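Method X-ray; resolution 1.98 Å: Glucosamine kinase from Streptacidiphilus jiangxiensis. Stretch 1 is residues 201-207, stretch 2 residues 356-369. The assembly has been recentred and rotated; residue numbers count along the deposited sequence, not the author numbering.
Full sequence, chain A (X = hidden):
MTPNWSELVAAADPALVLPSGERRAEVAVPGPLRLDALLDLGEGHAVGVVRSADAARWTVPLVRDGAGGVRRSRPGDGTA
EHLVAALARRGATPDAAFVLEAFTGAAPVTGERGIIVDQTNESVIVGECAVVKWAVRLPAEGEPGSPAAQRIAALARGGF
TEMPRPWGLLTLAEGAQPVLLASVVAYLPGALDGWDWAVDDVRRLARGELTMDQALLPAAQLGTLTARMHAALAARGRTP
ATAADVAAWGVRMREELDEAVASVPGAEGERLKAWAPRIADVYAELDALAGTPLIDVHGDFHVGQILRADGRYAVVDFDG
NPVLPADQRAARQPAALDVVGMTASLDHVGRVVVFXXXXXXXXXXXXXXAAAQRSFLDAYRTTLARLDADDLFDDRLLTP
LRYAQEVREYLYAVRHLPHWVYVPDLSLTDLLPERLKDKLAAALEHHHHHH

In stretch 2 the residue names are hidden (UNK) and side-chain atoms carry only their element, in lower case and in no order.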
ATOM      1  N   ASP A 201       8.767  -7.775 -19.285  1.00 28.32           N
ATOM      2  CA  ASP A 201       9.347  -6.776 -20.187  1.00 30.17           C
ATOM      3  C   ASP A 201      10.862  -6.914 -20.289  1.00 30.89           C
ATOM      4  O   ASP A 201      11.432  -6.998 -21.386  1.00 28.89           O
ATOM      5  CB  ASP A 201       9.027  -5.363 -19.698  1.00 33.74           C
ATOM      6  CG  ASP A 201       7.606  -4.940 -19.980  1.00 39.19           C
ATOM      7  OD1 ASP A 201       6.870  -5.684 -20.660  1.00 36.88           O
ATOM      8  OD2 ASP A 201       7.234  -3.839 -19.506  1.00 42.48           O
ATOM      9  N   VAL A 202      11.543  -6.916 -19.138  1.00 27.50           N
ATOM     10  CA  VAL A 202      13.011  -6.908 -19.136  1.00 25.68           C
ATOM     11  C   VAL A 202      13.563  -8.221 -19.652  1.00 27.19           C
ATOM     12  O   VAL A 202      14.605  -8.245 -20.310  1.00 30.20           O
ATOM     13  CB  VAL A 202      13.500  -6.579 -17.700  1.00 27.04           C
ATOM     14  CG1 VAL A 202      15.004  -6.691 -17.593  1.00 26.92           C
ATOM     15  CG2 VAL A 202      13.034  -5.175 -17.329  1.00 25.28           C
ATOM     16  N   ARG A 203      12.878  -9.332 -19.372  1.00 29.61           N
ATOM     17  CA  ARG A 203      13.255 -10.609 -19.957  1.00 29.14           C
ATOM     18  C   ARG A 203      13.158 -10.556 -21.479  1.00 32.10           C
ATOM     19  O   ARG A 203      14.042 -11.048 -22.200  1.00 28.59           O
ATOM     20  CB  ARG A 203      12.333 -11.689 -19.379  1.00 34.63           C
ATOM     21  CG  ARG A 203      12.708 -13.110 -19.649  1.00 45.74           C
ATOM     22  CD  ARG A 203      11.890 -14.029 -18.737  1.00 54.66           C
ATOM     23  NE  ARG A 203      12.563 -14.282 -17.461  1.00 63.96           N
ATOM     24  CZ  ARG A 203      11.940 -14.637 -16.334  1.00 70.23           C
ATOM     25  NH1 ARG A 203      10.616 -14.751 -16.301  1.00 70.98           N
ATOM     26  NH2 ARG A 203      12.644 -14.868 -15.236  1.00 69.15           N
ATOM     27  N   ARG A 204      12.093  -9.946 -21.994  1.00 29.30           N
ATOM     28  CA  ARG A 204      11.945  -9.838 -23.440  1.00 31.88           C
ATOM     29  C   ARG A 204      13.033  -8.960 -24.031  1.00 32.92           C
ATOM     30  O   ARG A 204      13.618  -9.305 -25.067  1.00 34.59           O
ATOM     31  CB  ARG A 204      10.537  -9.319 -23.774  1.00 35.19           C
ATOM     32  CG  ARG A 204       9.453 -10.362 -23.492  1.00 47.40           C
ATOM     33  CD  ARG A 204       8.032  -9.811 -23.650  1.00 64.35           C
ATOM     34  NE  ARG A 204       7.665  -9.570 -25.049  1.00 78.26           N
ATOM     35  CZ  ARG A 204       7.124  -8.443 -25.516  1.00 85.49           C
ATOM     36  NH1 ARG A 204       6.860  -7.426 -24.706  1.00 88.17           N
ATOM     37  NH2 ARG A 204       6.835  -8.341 -26.801  1.00 87.52           N
ATOM     38  N   LEU A 205      13.361  -7.852 -23.360  1.00 32.04           N
ATOM     39  CA  LEU A 205      14.528  -7.064 -23.747  1.00 34.76           C
ATOM     40  C   LEU A 205      15.776  -7.941 -23.829  1.00 35.70           C
ATOM     41  O   LEU A 205      16.508  -7.914 -24.823  1.00 34.92           O
ATOM     42  CB  LEU A 205      14.745  -5.921 -22.753  1.00 35.71           C
ATOM     43  CG  LEU A 205      16.046  -5.111 -22.881  1.00 35.22           C
ATOM     44  CD1 LEU A 205      16.041  -4.292 -24.162  1.00 36.27           C
ATOM     45  CD2 LEU A 205      16.234  -4.211 -21.669  1.00 37.15           C
ATOM     46  N   ALA A 206      16.037  -8.729 -22.782  1.00 34.97           N
ATOM     47  CA  ALA A 206      17.246  -9.549 -22.766  1.00 34.32           C
ATOM     48  C   ALA A 206      17.263 -10.529 -23.928  1.00 37.93           C
ATOM     49  O   ALA A 206      18.335 -10.817 -24.480  1.00 37.93           O
ATOM     50  CB  ALA A 206      17.352 -10.289 -21.437  1.00 33.89           C
ATOM     51  N   ARG A 207      16.097 -11.033 -24.323  1.00 41.51           N
ATOM     52  CA  ARG A 207      15.994 -11.924 -25.467  1.00 49.00           C
ATOM     53  C   ARG A 207      16.019 -11.191 -26.801  1.00 47.23           C
ATOM     54  O   ARG A 207      16.036 -11.849 -27.843  1.00 47.66           O
ATOM     55  CB  ARG A 207      14.695 -12.743 -25.388  1.00 59.95           C
ATOM     56  CG  ARG A 207      14.807 -14.066 -24.663  1.00 72.48           C
ATOM     57  CD  ARG A 207      13.479 -14.817 -24.716  1.00 84.96           C
ATOM     58  NE  ARG A 207      12.397 -14.042 -24.110  1.00 94.76           N
ATOM     59  CZ  ARG A 207      11.129 -14.438 -24.044  1.00102.24           C
ATOM     60  NH1 ARG A 207      10.767 -15.607 -24.552  1.00107.89           N
ATOM     61  NH2 ARG A 207      10.223 -13.662 -23.469  1.00102.37           N
ATOM     62  N   UNK A 356      17.335 -15.250 -12.434  1.00 26.38           N
ATOM     63  CA  UNK A 356      16.408 -16.350 -12.674  1.00 31.81           C
ATOM     64  C   UNK A 356      16.404 -16.868 -14.105  1.00 31.22           C
ATOM     65  O   UNK A 356      15.884 -17.963 -14.340  1.00 30.50           O
ATOM     66  n   UNK A 356      10.956 -14.270  -9.433  1.00 40.01           N
ATOM     67  c   UNK A 356      14.780 -15.604 -10.872  1.00 30.35           C
ATOM     68  n   UNK A 356      11.950 -14.091  -7.383  1.00 40.55           N
ATOM     69  c   UNK A 356      14.974 -15.921 -12.330  1.00 30.32           C
ATOM     70  n   UNK A 356      13.137 -14.929  -9.154  1.00 38.21           N
ATOM     71  c   UNK A 356      12.012 -14.429  -8.659  1.00 39.26           C
ATOM     72  c   UNK A 356      13.320 -15.319 -10.561  1.00 33.37           C
ATOM     73  N   UNK A 357      16.983 -16.139 -15.051  1.00 30.94           N
ATOM     74  CA  UNK A 357      16.770 -16.453 -16.462  1.00 29.20           C
ATOM     75  C   UNK A 357      17.969 -17.190 -17.034  1.00 30.15           C
ATOM     76  O   UNK A 357      19.054 -16.596 -17.141  1.00 29.61           O
ATOM     77  o   UNK A 357      15.477 -14.411 -16.624  1.00 29.08           O
ATOM     78  c   UNK A 357      16.523 -15.164 -17.246  1.00 27.34           C
ATOM     79  c   UNK A 357      16.119 -15.475 -18.695  1.00 33.56           C
ATOM     80  N   UNK A 358      17.834 -18.449 -17.434  1.00 29.85           N
ATOM     81  CA  UNK A 358      18.980 -19.150 -18.033  1.00 31.53           C
ATOM     82  C   UNK A 358      19.490 -18.434 -19.271  1.00 30.47           C
ATOM     83  O   UNK A 358      18.708 -17.863 -20.029  1.00 30.60           O
ATOM     84  c   UNK A 358      16.663 -19.334 -17.278  1.00 33.64           C
ATOM     85  c   UNK A 358      17.250 -20.714 -17.469  1.00 35.32           C
ATOM     86  c   UNK A 358      18.413 -20.535 -18.379  1.00 32.60           C
ATOM     87  N   UNK A 359      20.818 -18.458 -19.460  1.00 31.23           N
ATOM     88  CA  UNK A 359      21.471 -17.963 -20.678  1.00 33.03           C
ATOM     89  C   UNK A 359      21.193 -16.484 -20.926  1.00 35.86           C
ATOM     90  O   UNK A 359      21.308 -16.005 -22.049  1.00 36.14           O
ATOM     91  c   UNK A 359      21.038 -18.776 -21.907  1.00 36.96           C
ATOM     92  c   UNK A 359      21.545 -20.213 -21.862  1.00 41.12           C
ATOM     93  o   UNK A 359      22.745 -20.414 -21.623  1.00 43.52           O
ATOM     94  o   UNK A 359      20.730 -21.136 -22.053  1.00 45.29           O
ATOM     95  N   UNK A 360      20.809 -15.743 -19.897  1.00 37.15           N
ATOM     96  CA  UNK A 360      20.568 -14.319 -20.056  1.00 39.66           C
ATOM     97  C   UNK A 360      21.894 -13.588 -20.224  1.00 43.44           C
ATOM     98  O   UNK A 360      22.907 -13.949 -19.613  1.00 44.77           O
ATOM     99  c   UNK A 360      19.207 -12.407 -19.134  1.00 38.98           C
ATOM    100  c   UNK A 360      19.788 -13.786 -18.843  1.00 37.96           C
ATOM    101  c   UNK A 360      20.694 -13.770 -17.616  1.00 39.34           C
ATOM    102  N   UNK A 361      21.894 -12.551 -21.060  1.00 46.37           N
ATOM    103  CA  UNK A 361      23.031 -11.648 -21.165  1.00 47.42           C
ATOM    104  C   UNK A 361      22.808 -10.480 -20.214  1.00 41.91           C
ATOM    105  O   UNK A 361      21.902  -9.675 -20.451  1.00 44.09           O
ATOM    106  o   UNK A 361      24.706  -9.893 -23.944  1.00 68.33           O
ATOM    107  c   UNK A 361      24.428 -10.291 -22.788  1.00 63.59           C
ATOM    108  o   UNK A 361      25.133 -10.025 -21.792  1.00 65.28           O
ATOM    109  c   UNK A 361      23.186 -11.147 -22.600  1.00 56.63           C
ATOM    110  N   UNK A 362      23.577 -10.349 -19.136  1.00 38.25           N
ATOM    111  CA  UNK A 362      23.291  -9.281 -18.175  1.00 41.38           C
ATOM    112  C   UNK A 362      23.614  -7.885 -18.687  1.00 44.86           C
ATOM    113  O   UNK A 362      23.108  -6.912 -18.118  1.00 46.13           O
ATOM    114  c   UNK A 362      24.629 -11.263 -18.657  1.00 41.63           C
ATOM    115  c   UNK A 362      24.167  -9.641 -16.962  1.00 39.06           C
ATOM    116  c   UNK A 362      25.239 -10.522 -17.512  1.00 39.96           C
ATOM    117  N   UNK A 363      24.435  -7.755 -19.722  1.00 45.11           N
ATOM    118  CA  UNK A 363      24.810  -6.428 -20.208  1.00 46.30           C
ATOM    119  C   UNK A 363      23.592  -5.586 -20.561  1.00 39.94           C
ATOM    120  O   UNK A 363      23.451  -4.474 -20.023  1.00 37.20           O
ATOM    121  c   UNK A 363      25.765  -6.573 -21.405  1.00 47.28           C
ATOM    122  N   UNK A 364      22.687  -6.034 -21.426  1.00 39.19           N
ATOM    123  CA  UNK A 364      21.493  -5.215 -21.706  1.00 39.77           C
ATOM    124  C   UNK A 364      20.608  -4.983 -20.495  1.00 35.49           C
ATOM    125  O   UNK A 364      19.999  -3.911 -20.382  1.00 37.54           O
ATOM    126  c   UNK A 364      21.333  -7.403 -22.719  1.00 44.48           C
ATOM    127  c   UNK A 364      22.755  -7.234 -22.280  1.00 42.33           C
ATOM    128  c   UNK A 364      20.762  -6.013 -22.796  1.00 42.03           C
ATOM    129  N   UNK A 365      20.502  -5.948 -19.585  1.00 34.74           N
ATOM    130  CA  UNK A 365      19.669  -5.755 -18.400  1.00 32.78           C
ATOM    131  C   UNK A 365      20.278  -4.686 -17.500  1.00 32.35           C
ATOM    132  O   UNK A 365      19.574  -3.810 -16.982  1.00 30.37           O
ATOM    133  c   UNK A 365      18.652  -6.869 -16.379  1.00 34.50           C
ATOM    134  c   UNK A 365      19.486  -7.084 -17.644  1.00 32.02           C
ATOM    135  c   UNK A 365      18.852  -8.131 -18.532  1.00 31.73           C
ATOM    136  N   UNK A 366      21.597  -4.725 -17.306  1.00 36.90           N
ATOM    137  CA  UNK A 366      22.232  -3.744 -16.428  1.00 40.84           C
ATOM    138  C   UNK A 366      22.200  -2.352 -17.044  1.00 37.08           C
ATOM    139  O   UNK A 366      22.000  -1.360 -16.335  1.00 35.68           O
ATOM    140  n   UNK A 366      27.615  -4.176 -12.850  1.00100.89           N
ATOM    141  c   UNK A 366      23.750  -5.468 -15.311  1.00 61.94           C
ATOM    142  n   UNK A 366      25.829  -4.978 -14.055  1.00 85.60           N
ATOM    143  n   UNK A 366      27.917  -5.923 -14.306  1.00 99.24           N
ATOM    144  c   UNK A 366      23.669  -4.172 -16.121  1.00 50.72           C
ATOM    145  c   UNK A 366      27.119  -5.027 -13.737  1.00 96.42           C
ATOM    146  c   UNK A 366      25.185  -5.869 -15.016  1.00 74.93           C
ATOM    147  N   UNK A 367      22.354  -2.260 -18.365  1.00 36.31           N
ATOM    148  CA  UNK A 367      22.141  -0.989 -19.044  1.00 36.08           C
ATOM    149  C   UNK A 367      20.722  -0.494 -18.817  1.00 33.44           C
ATOM    150  O   UNK A 367      20.494   0.705 -18.602  1.00 32.56           O
ATOM    151  c   UNK A 367      22.411  -1.138 -20.540  1.00 39.07           C
ATOM    152  N   UNK A 368      19.755  -1.414 -18.819  1.00 29.42           N
ATOM    153  CA  UNK A 368      18.366  -1.028 -18.604  1.00 29.47           C
ATOM    154  C   UNK A 368      18.144  -0.552 -17.169  1.00 32.34           C
ATOM    155  O   UNK A 368      17.383   0.400 -16.930  1.00 32.19           O
ATOM    156  c   UNK A 368      15.410  -2.176 -17.285  1.00 25.44           C
ATOM    157  c   UNK A 368      13.169  -1.873 -16.294  1.00 25.50           C
ATOM    158  n   UNK A 368      13.836  -1.349 -18.654  1.00 29.41           N
ATOM    159  c   UNK A 368      15.886  -2.688 -16.065  1.00 26.68           C
ATOM    160  c   UNK A 368      13.663  -2.388 -15.115  1.00 25.70           C
ATOM    161  c   UNK A 368      14.054  -1.780 -17.375  1.00 27.08           C
ATOM    162  c   UNK A 368      15.022  -1.453 -19.367  1.00 27.52           C
ATOM    163  c   UNK A 368      16.003  -1.960 -18.565  1.00 25.97           C
ATOM    164  c   UNK A 368      15.006  -2.783 -14.995  1.00 25.01           C
ATOM    165  c   UNK A 368      17.435  -2.215 -18.936  1.00 26.59           C
ATOM    166  N   UNK A 369      18.779  -1.205 -16.194  1.00 32.12           N
ATOM    167  CA  UNK A 369      18.646  -0.763 -14.808  1.00 30.08           C
ATOM    168  C   UNK A 369      19.016   0.711 -14.678  1.00 28.57           C
ATOM    169  O   UNK A 369      18.266   1.515 -14.103  1.00 27.85           O
ATOM    170  c   UNK A 369      19.757  -4.015 -12.964  1.00 33.10           C
ATOM    171  c   UNK A 369      19.585  -1.008 -12.475  1.00 30.87           C
ATOM    172  c   UNK A 369      19.507  -1.639 -13.880  1.00 31.76           C
ATOM    173  c   UNK A 369      18.930  -3.058 -13.815  1.00 32.25           C
TER
HETATM  174  O   HOH W   1      10.266 -14.732 -12.684  1.00 40.74           O

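Position 356 carries three carbons, a nitrogen, then a carbon bearing two more nitrogens, an unbranched chain ending in a guanidinium: Arg356. Its CB lies 3.9 Å from Arg203 NH2, near the plane of that guanidinium, while its own end leads away from stretch 1.

Position 357 has one carbon bearing an oxygen and a second carbon. The oxygen is 3.0 Å from Arg203 NE and 3.2 Å from Arg203 NH2; a beta-branched hydroxyl makes this Thr357. With N-H...acceptor angles of 156° and 144°, both contacts are hydrogen bonds donated by Arg203, and OG1 sits at the guanidinium edge, where the N-H bonds point.

At 358, three carbons close a ring onto the backbone N, so it is Pro358; it makes no contact with stretch 1. Position 359 has two carbons, the second with two oxygens, a carboxylate one carbon beyond CB: Asp359, also out of reach. Its phi/psi of 60/21 suits the third position of the type II turn that begins at Thr357.

Position 360 has three carbons forked at the first, one of them 3.6 Å from Ala206 CB: Val360, through CG2. Position 361 repeats the two-carbon carboxylate: Asp361. Its OD1 accepts from the backbone N of 363 at 3.2 Å, capping the following helix.

Position 362, a three-carbon ring onto N, is Pro362, whose CA-to-CB bond points away from stretch 1. Position 363, a lone CB, is Ala363. Position 364 again closes three carbons onto N: Pro364, whose CA is 6.2 Å from Ala206 CA and whose O is 4.0 Å from Leu205 CD2.

Position 365 has three carbons forked at the first, Val365; CG1 is 3.8 Å from Val202 CG1, and CG2 is 3.9 Å from Ala206 CB. Position 366 has three carbons, a nitrogen, then a carbon bearing two more nitrogens, Arg366, and 367 a single carbon, Ala367; neither touches stretch 1.

Position 368 bears one carbon, then fused five- and six-membered rings of eight carbons and one nitrogen, an indole: Trp368. Val202 CG2 lies 3.5 Å from Trp368 CZ2 and also 3.5 Å from the centroid of the six-membered ring, 12° off its normal, a CH-pi contact over the face. Leu205 CD2 is 3.6 Å from Trp368 CB. Position 369 has four carbons forked at the first, one arm two carbons long: Ile369, which does not contact stretch 1.

The contact joins helices whose axes approach to 8.8 Å at 133°. Val202, Leu205 and Ala206 pack against Val360, Val365 and Trp368, while Arg203 ties its helix to the loop that precedes helix 362-369, through Thr357. The two stretches bury 465 Å² between them, both sides summed.

Stretch 2 356-369: RTPDVDPAPVRAWI
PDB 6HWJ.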